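Long-range contacts in vacuolar aminopeptidase 1 (Saccharomyces cerevisiae, PDB 5JGF), which removes N-terminal amino acids, preferably neutral or hydrophobic ones, from peptides as a dodecameric zinc aminopeptidase and is the major cargo of the cytoplasm-to-vacuole targeting pathway: residues 33-37 with 61-65; 137-143 with 232-236; 379-385 with 426-430. All coordinates share one frame. Residues are numbered along the deposited sequence.

Contacts 1 and 3 both reach the mixed sheet of the zinc-peptidase core, with centres 28 Å apart: contact 1 lays a helix on strand 58-65 near one end of the strand order, whereas contact 3 joins strand 426-434 to the loop that leads into helix 383-396. Contact 2 belongs to a separate antiparallel sheet, its centre 44 Å from that of contact 3. Contact 3 is buried, and the other two are partly buried. Their chemistry follows their place: apolar packing with one tyrosine-aspartate bond in contact 1, backbone pairing and a salt bridge in contact 2, side-chain-to-backbone bonds, a salt bridge and ordered water in contact 3. Contacts 2 and 3 each pack against a neighbouring subunit.

Contact 1 of 3, residues 33-37 with 61-65; sequences AELLD and FYTIR
This is helix-on-sheet packing in the alpha/beta core of the M18 peptidase: one turn of helix 25-38 lies over strand 58-65. Residues 33-37 are regular helix (phi near -64°, psi near -42°), with Asp-37 N bonded to Ala-33 O at 2.9 Å; residues 61-65 are extended. The two segment axes approach to 9.6 Å at 159°, nearly antiparallel, and the closest CA atoms are those of Leu-36 and Tyr-62, 7.8 Å apart. Tyr-62 and Ile-64, two apart on the strand, both turn their CB toward the helix. Tyr-62 takes chi1 p (76°) with chi2 -84°, and its long ring spans the gap. Leu-36 (m,t) lays CD1 over one face of the Tyr-62 ring, a CH-pi contact 4.0 Å from its centroid; its branched apolar end suits this buried place, where Met-271 and Ile-275 of helix 261-278 also pack on it. The small methyl of Ala-33 touches both strand side chains, its CB lying 3.7 Å from Tyr-62 CE2 and 4.0 Å from CD1 of Ile-64 (m,t). Asp-37, exposed at the margin, gives the phenol a polar partner. With chi1 m (-72°) and chi2 -23°, it accepts a hydrogen bond at the ring edge, from Tyr-62 OH to Asp-37 OD1, at 2.6 Å.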
# COMPACT_ATOMS: atom_id res chain seq x y z
N ALA D 33 -20.25 -29.04 -47.09
CA ALA D 33 -20.92 -30.28 -47.47
C ALA D 33 -21.53 -30.09 -48.85
O ALA D 33 -21.47 -30.98 -49.70
CB ALA D 33 -22.01 -30.62 -46.46
N GLU D 34 -22.13 -28.93 -49.06
CA GLU D 34 -22.77 -28.60 -50.33
C GLU D 34 -21.73 -28.53 -51.44
O GLU D 34 -21.98 -28.99 -52.56
CB GLU D 34 -23.50 -27.28 -50.20
CG GLU D 34 -24.38 -26.94 -51.38
CD GLU D 34 -25.24 -25.71 -51.10
OE1 GLU D 34 -25.64 -25.00 -52.04
OE2 GLU D 34 -25.52 -25.44 -49.92
N LEU D 35 -20.58 -27.94 -51.13
CA LEU D 35 -19.49 -27.81 -52.09
C LEU D 35 -18.95 -29.19 -52.45
O LEU D 35 -18.65 -29.46 -53.62
CB LEU D 35 -18.37 -26.96 -51.49
CG LEU D 35 -17.15 -26.70 -52.38
CD1 LEU D 35 -17.59 -25.88 -53.59
CD2 LEU D 35 -16.08 -25.96 -51.59
N LEU D 36 -18.81 -30.04 -51.44
CA LEU D 36 -18.31 -31.39 -51.65
C LEU D 36 -19.30 -32.20 -52.50
O LEU D 36 -18.89 -32.97 -53.37
CB LEU D 36 -18.08 -32.09 -50.31
CG LEU D 36 -16.89 -31.54 -49.52
CD1 LEU D 36 -17.00 -31.94 -48.05
CD2 LEU D 36 -15.59 -32.05 -50.13
N ASP D 37 -20.59 -32.03 -52.24
CA ASP D 37 -21.62 -32.73 -53.01
C ASP D 37 -21.46 -32.36 -54.48
O ASP D 37 -21.44 -33.22 -55.36
CB ASP D 37 -23.03 -32.33 -52.57
CG ASP D 37 -23.42 -32.89 -51.22
OD1 ASP D 37 -22.83 -33.90 -50.78
OD2 ASP D 37 -24.34 -32.32 -50.60
N PHE D 61 -15.17 -39.18 -50.50
CA PHE D 61 -16.25 -39.18 -49.52
C PHE D 61 -16.07 -38.10 -48.45
O PHE D 61 -15.06 -37.39 -48.41
CB PHE D 61 -16.33 -40.52 -48.79
CG PHE D 61 -16.15 -41.73 -49.68
CD1 PHE D 61 -14.87 -42.14 -50.06
CD2 PHE D 61 -17.24 -42.46 -50.11
CE1 PHE D 61 -14.70 -43.26 -50.86
CE2 PHE D 61 -17.08 -43.58 -50.92
CZ PHE D 61 -15.80 -43.98 -51.29
N TYR D 62 -17.07 -38.00 -47.59
CA TYR D 62 -17.01 -37.08 -46.46
C TYR D 62 -18.10 -37.49 -45.48
O TYR D 62 -19.09 -38.11 -45.87
CB TYR D 62 -17.18 -35.62 -46.89
CG TYR D 62 -18.59 -35.18 -47.23
CD1 TYR D 62 -19.12 -35.39 -48.51
CD2 TYR D 62 -19.38 -34.52 -46.29
CE1 TYR D 62 -20.40 -34.94 -48.84
CE2 TYR D 62 -20.66 -34.07 -46.61
CZ TYR D 62 -21.17 -34.28 -47.88
OH TYR D 62 -22.42 -33.83 -48.20
N THR D 63 -17.89 -37.17 -44.21
CA THR D 63 -18.87 -37.48 -43.19
C THR D 63 -18.95 -36.29 -42.25
O THR D 63 -18.07 -35.42 -42.27
CB THR D 63 -18.49 -38.75 -42.39
OG1 THR D 63 -19.57 -39.11 -41.52
CG2 THR D 63 -17.23 -38.52 -41.56
N ILE D 64 -20.00 -36.23 -41.45
CA ILE D 64 -20.19 -35.13 -40.53
C ILE D 64 -20.62 -35.64 -39.17
O ILE D 64 -21.38 -36.61 -39.07
CB ILE D 64 -21.27 -34.16 -41.05
CG1 ILE D 64 -20.85 -33.61 -42.42
CG2 ILE D 64 -21.48 -33.01 -40.07
CD1 ILE D 64 -21.92 -32.78 -43.10
N ARG D 65 -20.11 -35.01 -38.12
CA ARG D 65 -20.47 -35.39 -36.77
C ARG D 65 -21.02 -34.16 -36.06
O ARG D 65 -20.43 -33.08 -36.14
CB ARG D 65 -19.24 -35.90 -36.00
CG ARG D 65 -19.53 -36.21 -34.54
CD ARG D 65 -18.29 -36.69 -33.80
NE ARG D 65 -17.79 -37.95 -34.34
CZ ARG D 65 -16.70 -38.57 -33.90
NH1 ARG D 65 -15.97 -38.04 -32.93
NH2 ARG D 65 -16.33 -39.72 -34.44

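Contact 2 of 3, residues 137-143 with 232-236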
# COMPACT_ATOMS: atom_id res chain seq x y z
N ARG D 137 -28.75 -23.30 -35.46
CA ARG D 137 -29.57 -24.49 -35.66
C ARG D 137 -30.85 -24.54 -34.84
O ARG D 137 -30.84 -24.26 -33.63
CB ARG D 137 -28.72 -25.72 -35.36
CG ARG D 137 -29.40 -27.05 -35.63
CD ARG D 137 -28.49 -28.20 -35.23
NE ARG D 137 -28.92 -29.46 -35.82
CZ ARG D 137 -28.31 -30.62 -35.63
NH1 ARG D 137 -28.78 -31.72 -36.21
NH2 ARG D 137 -27.24 -30.70 -34.85
N LEU D 138 -31.95 -24.88 -35.49
CA LEU D 138 -33.23 -25.02 -34.82
C LEU D 138 -33.64 -26.48 -34.95
O LEU D 138 -33.48 -27.07 -36.01
CB LEU D 138 -34.32 -24.17 -35.49
CG LEU D 138 -34.23 -22.65 -35.50
CD1 LEU D 138 -35.52 -22.10 -36.10
CD2 LEU D 138 -34.03 -22.11 -34.09
N LEU D 139 -34.14 -27.05 -33.86
CA LEU D 139 -34.62 -28.43 -33.91
C LEU D 139 -36.13 -28.31 -33.81
O LEU D 139 -36.65 -27.61 -32.93
CB LEU D 139 -34.08 -29.25 -32.73
CG LEU D 139 -32.57 -29.53 -32.71
CD1 LEU D 139 -32.25 -30.44 -31.53
CD2 LEU D 139 -32.15 -30.20 -34.02
N TYR D 140 -36.85 -28.97 -34.71
CA TYR D 140 -38.30 -28.89 -34.68
C TYR D 140 -38.96 -30.23 -34.99
O TYR D 140 -38.32 -31.17 -35.45
CB TYR D 140 -38.80 -27.83 -35.67
CG TYR D 140 -38.56 -28.17 -37.13
CD1 TYR D 140 -37.32 -27.94 -37.72
CD2 TYR D 140 -39.57 -28.73 -37.91
CE1 TYR D 140 -37.09 -28.25 -39.06
CE2 TYR D 140 -39.35 -29.04 -39.25
CZ TYR D 140 -38.11 -28.80 -39.82
OH TYR D 140 -37.90 -29.11 -41.15
N LYS D 141 -40.26 -30.29 -34.72
CA LYS D 141 -41.04 -31.49 -34.95
C LYS D 141 -42.36 -31.06 -35.58
O LYS D 141 -43.19 -30.43 -34.92
CB LYS D 141 -41.29 -32.21 -33.62
CG LYS D 141 -42.12 -33.48 -33.70
CD LYS D 141 -41.95 -34.32 -32.44
CE LYS D 141 -42.36 -33.55 -31.18
NZ LYS D 141 -42.12 -34.35 -29.95
N LYS D 142 -42.55 -31.39 -36.85
CA LYS D 142 -43.77 -31.02 -37.55
C LYS D 142 -45.00 -31.54 -36.83
O LYS D 142 -45.02 -32.69 -36.37
CB LYS D 142 -43.75 -31.54 -39.00
CG LYS D 142 -42.72 -30.86 -39.90
CD LYS D 142 -42.88 -29.34 -39.92
CE LYS D 142 -44.22 -28.90 -40.49
NZ LYS D 142 -44.37 -27.41 -40.48
N LYS D 143 -46.01 -30.69 -36.72
CA LYS D 143 -47.25 -31.04 -36.05
C LYS D 143 -47.81 -32.36 -36.57
O LYS D 143 -47.83 -32.60 -37.78
CB LYS D 143 -48.28 -29.92 -36.25
CG LYS D 143 -49.60 -30.14 -35.54
CD LYS D 143 -50.52 -28.94 -35.68
CE LYS D 143 -51.83 -29.15 -34.94
NZ LYS D 143 -52.71 -27.94 -34.99
N GLU D 232 -44.00 -26.05 -33.22
CA GLU D 232 -43.11 -27.10 -33.69
C GLU D 232 -41.67 -26.99 -33.20
O GLU D 232 -40.89 -27.93 -33.32
CB GLU D 232 -43.16 -27.16 -35.21
CG GLU D 232 -44.58 -27.30 -35.75
CD GLU D 232 -44.65 -27.34 -37.26
OE1 GLU D 232 -44.12 -26.42 -37.91
OE2 GLU D 232 -45.26 -28.29 -37.80
N LEU D 233 -41.30 -25.83 -32.65
CA LEU D 233 -39.94 -25.63 -32.15
C LEU D 233 -39.72 -26.40 -30.86
O LEU D 233 -40.49 -26.27 -29.91
CB LEU D 233 -39.68 -24.14 -31.91
CG LEU D 233 -39.82 -23.18 -33.09
CD1 LEU D 233 -39.59 -21.76 -32.60
CD2 LEU D 233 -38.82 -23.54 -34.19
N ILE D 234 -38.65 -27.21 -30.82
CA ILE D 234 -38.32 -28.00 -29.63
C ILE D 234 -37.04 -27.56 -28.92
O ILE D 234 -36.95 -27.64 -27.69
CB ILE D 234 -38.21 -29.50 -29.97
CG1 ILE D 234 -39.59 -30.15 -29.86
CG2 ILE D 234 -37.25 -30.20 -29.02
CD1 ILE D 234 -40.19 -30.45 -31.18
N GLN D 235 -36.05 -27.11 -29.68
CA GLN D 235 -34.78 -26.64 -29.12
C GLN D 235 -34.01 -25.83 -30.15
O GLN D 235 -34.35 -25.82 -31.34
CB GLN D 235 -33.91 -27.82 -28.67
CG GLN D 235 -33.93 -28.09 -27.17
CD GLN D 235 -33.68 -26.83 -26.34
OE1 GLN D 235 -33.00 -25.90 -26.79
NE2 GLN D 235 -34.22 -26.80 -25.13
N MET D 236 -32.98 -25.13 -29.70
CA MET D 236 -32.17 -24.33 -30.61
C MET D 236 -30.79 -24.01 -30.05
O MET D 236 -30.59 -23.98 -28.83
CB MET D 236 -32.90 -23.03 -30.98
CG MET D 236 -33.52 -22.31 -29.81
SD MET D 236 -34.48 -20.86 -30.35
CE MET D 236 -33.76 -19.63 -29.28
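Glu-232 ties down the chain beyond the strand pairing with both carboxylate oxygens: OE1 forms a 2.8 Å salt bridge with Lys-142 NZ, and OE2 accepts from Lys-143 N at 2.7 Å. Its carbonyl O takes Lys-141 N at 2.8 Å. Further along, the strands pair antiparallel through a classic beta bulge: Leu-139 O receives Ile-234 N at 2.9 Å and, weakly, Gln-235 N at 3.3 Å, while Leu-139 N donates to Gln-235 O at 2.8 Å. The extra residue, Ile-234 (psi -35°), shifts the register by one, so that Leu-138 faces Met-236 and Tyr-140 faces Leu-233. Leu-138 CD2 meets Met-236 CB at 3.4 Å, and its CD1 meets Leu-233 CD2 at 4.1 Å; helix 216-226 covers both leucines, shielding them from solvent. Backbone bonds thus hold the strands, while Leu-139, Gln-235, Ile-234 and Lys-141 meet a second subunit by mixed chemistry: apolar packing on its Val-383 and Ala-387, a Gln-235 hydrogen bond to its Glu-390 and a Lys-141 salt bridge to its Glu-391.

Contact 3 of 3, residues 379-385 with 426-430; sequences MATDVVG and RTIDL
Val-384 lies over one face of the Arg-426 guanidinium, its CB 3.4 Å from Arg-426 CZ, while Asp-382 OD2 meets Arg-426 NE in a 2.8 Å salt bridge near the group's plane. Asp-382 (chi1 p) is the N-cap of helix 383-396: its OD1 accepts from Gly-385 N at 2.6 Å. A CB on Gly-385 would clash with Ile-428 CG1; Gly-385 O lies 3.6 Å from Ile-428 CD1. Residues 379-382 form a loop beside extended 426-430, with Thr-381 CA 4.4 Å from Ile-428 CA. There side chains meet backbone: Asp-429 (chi1 m) accepts Ala-380 N on OD2 at 2.8 Å, and Thr-381 (chi1 m) accepts Asp-429 N on OG1 at 2.9 Å, its hydroxyl also bonding Ser-372. One water accepts from Thr-427 N (2.9 Å) and lies 3.0 Å from Ala-380 O; another links Asp-382 N (2.9 Å) to Thr-427 O (2.8 Å). Asp-429 also bonds Thr-414 and Ser-342, its side chain about 5 Å from that of zinc ligand Asp-344. Asp-382, Thr-381, Asp-429 and water thus satisfy buried backbone groups, and Arg-426 balances the capping carboxylate's charge.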
# COMPACT_ATOMS: atom_id res chain seq x y z
N MET D 379 3.15 -26.05 -29.98
CA MET D 379 3.01 -26.44 -31.39
C MET D 379 3.69 -27.80 -31.54
O MET D 379 4.62 -28.10 -30.80
CB MET D 379 3.70 -25.42 -32.29
CG MET D 379 3.17 -23.99 -32.18
SD MET D 379 1.45 -23.84 -32.69
CE MET D 379 0.89 -22.53 -31.59
N ALA D 380 3.22 -28.61 -32.48
CA ALA D 380 3.80 -29.94 -32.70
C ALA D 380 4.95 -29.93 -33.71
O ALA D 380 5.64 -30.94 -33.88
CB ALA D 380 2.71 -30.90 -33.17
N THR D 381 5.14 -28.79 -34.37
CA THR D 381 6.19 -28.62 -35.37
C THR D 381 7.56 -29.07 -34.88
O THR D 381 8.00 -28.70 -33.79
CB THR D 381 6.27 -27.14 -35.80
OG1 THR D 381 4.98 -26.70 -36.25
CG2 THR D 381 7.28 -26.96 -36.94
N ASP D 382 8.24 -29.89 -35.69
CA ASP D 382 9.58 -30.37 -35.34
C ASP D 382 10.56 -30.08 -36.48
O ASP D 382 10.18 -29.55 -37.52
CB ASP D 382 9.56 -31.87 -35.01
CG ASP D 382 9.11 -32.74 -36.18
OD1 ASP D 382 9.03 -32.23 -37.32
OD2 ASP D 382 8.85 -33.94 -35.96
N VAL D 383 11.83 -30.43 -36.27
CA VAL D 383 12.87 -30.16 -37.26
C VAL D 383 12.63 -30.82 -38.62
O VAL D 383 12.86 -30.20 -39.66
CB VAL D 383 14.28 -30.53 -36.72
CG1 VAL D 383 14.42 -32.03 -36.58
CG2 VAL D 383 15.35 -29.95 -37.63
N VAL D 384 12.18 -32.07 -38.62
CA VAL D 384 11.92 -32.77 -39.88
C VAL D 384 10.72 -32.14 -40.58
O VAL D 384 10.73 -31.94 -41.79
CB VAL D 384 11.66 -34.27 -39.65
CG1 VAL D 384 11.19 -34.93 -40.94
CG2 VAL D 384 12.92 -34.94 -39.15
N GLY D 385 9.68 -31.83 -39.81
CA GLY D 385 8.49 -31.22 -40.39
C GLY D 385 8.79 -29.86 -40.97
O GLY D 385 8.23 -29.48 -42.00
N ARG D 426 3.80 -37.49 -37.58
CA ARG D 426 4.51 -36.22 -37.57
C ARG D 426 3.49 -35.15 -37.96
O ARG D 426 2.82 -35.26 -38.99
CB ARG D 426 5.68 -36.26 -38.55
CG ARG D 426 6.39 -34.93 -38.73
CD ARG D 426 7.78 -35.13 -39.29
NE ARG D 426 8.75 -35.51 -38.25
CZ ARG D 426 9.51 -36.60 -38.30
NH1 ARG D 426 10.36 -36.85 -37.31
NH2 ARG D 426 9.42 -37.44 -39.32
N THR D 427 3.38 -34.13 -37.12
CA THR D 427 2.42 -33.06 -37.33
C THR D 427 3.12 -31.71 -37.39
O THR D 427 4.03 -31.44 -36.61
CB THR D 427 1.38 -33.06 -36.19
OG1 THR D 427 0.71 -34.33 -36.18
CG2 THR D 427 0.37 -31.93 -36.35
N ILE D 428 2.69 -30.87 -38.33
CA ILE D 428 3.27 -29.55 -38.51
C ILE D 428 2.23 -28.46 -38.31
O ILE D 428 1.22 -28.42 -39.02
CB ILE D 428 3.86 -29.43 -39.94
CG1 ILE D 428 4.81 -30.60 -40.19
CG2 ILE D 428 4.58 -28.09 -40.10
CD1 ILE D 428 4.93 -30.99 -41.64
N ASP D 429 2.47 -27.59 -37.34
CA ASP D 429 1.56 -26.49 -37.08
C ASP D 429 1.97 -25.30 -37.94
O ASP D 429 3.12 -24.87 -37.92
CB ASP D 429 1.58 -26.10 -35.60
CG ASP D 429 0.60 -26.91 -34.77
OD1 ASP D 429 -0.62 -26.68 -34.88
OD2 ASP D 429 1.05 -27.79 -34.01
N LEU D 430 1.02 -24.79 -38.72
CA LEU D 430 1.26 -23.65 -39.59
C LEU D 430 -0.09 -23.04 -39.92
O LEU D 430 -1.13 -23.53 -39.48
CB LEU D 430 1.97 -24.10 -40.87
CG LEU D 430 1.42 -25.32 -41.63
CD1 LEU D 430 0.03 -25.04 -42.18
CD2 LEU D 430 2.38 -25.67 -42.77
O HOH W 1 4.98 -33.72 -34.73
O HOH W 2 6.60 -31.21 -37.63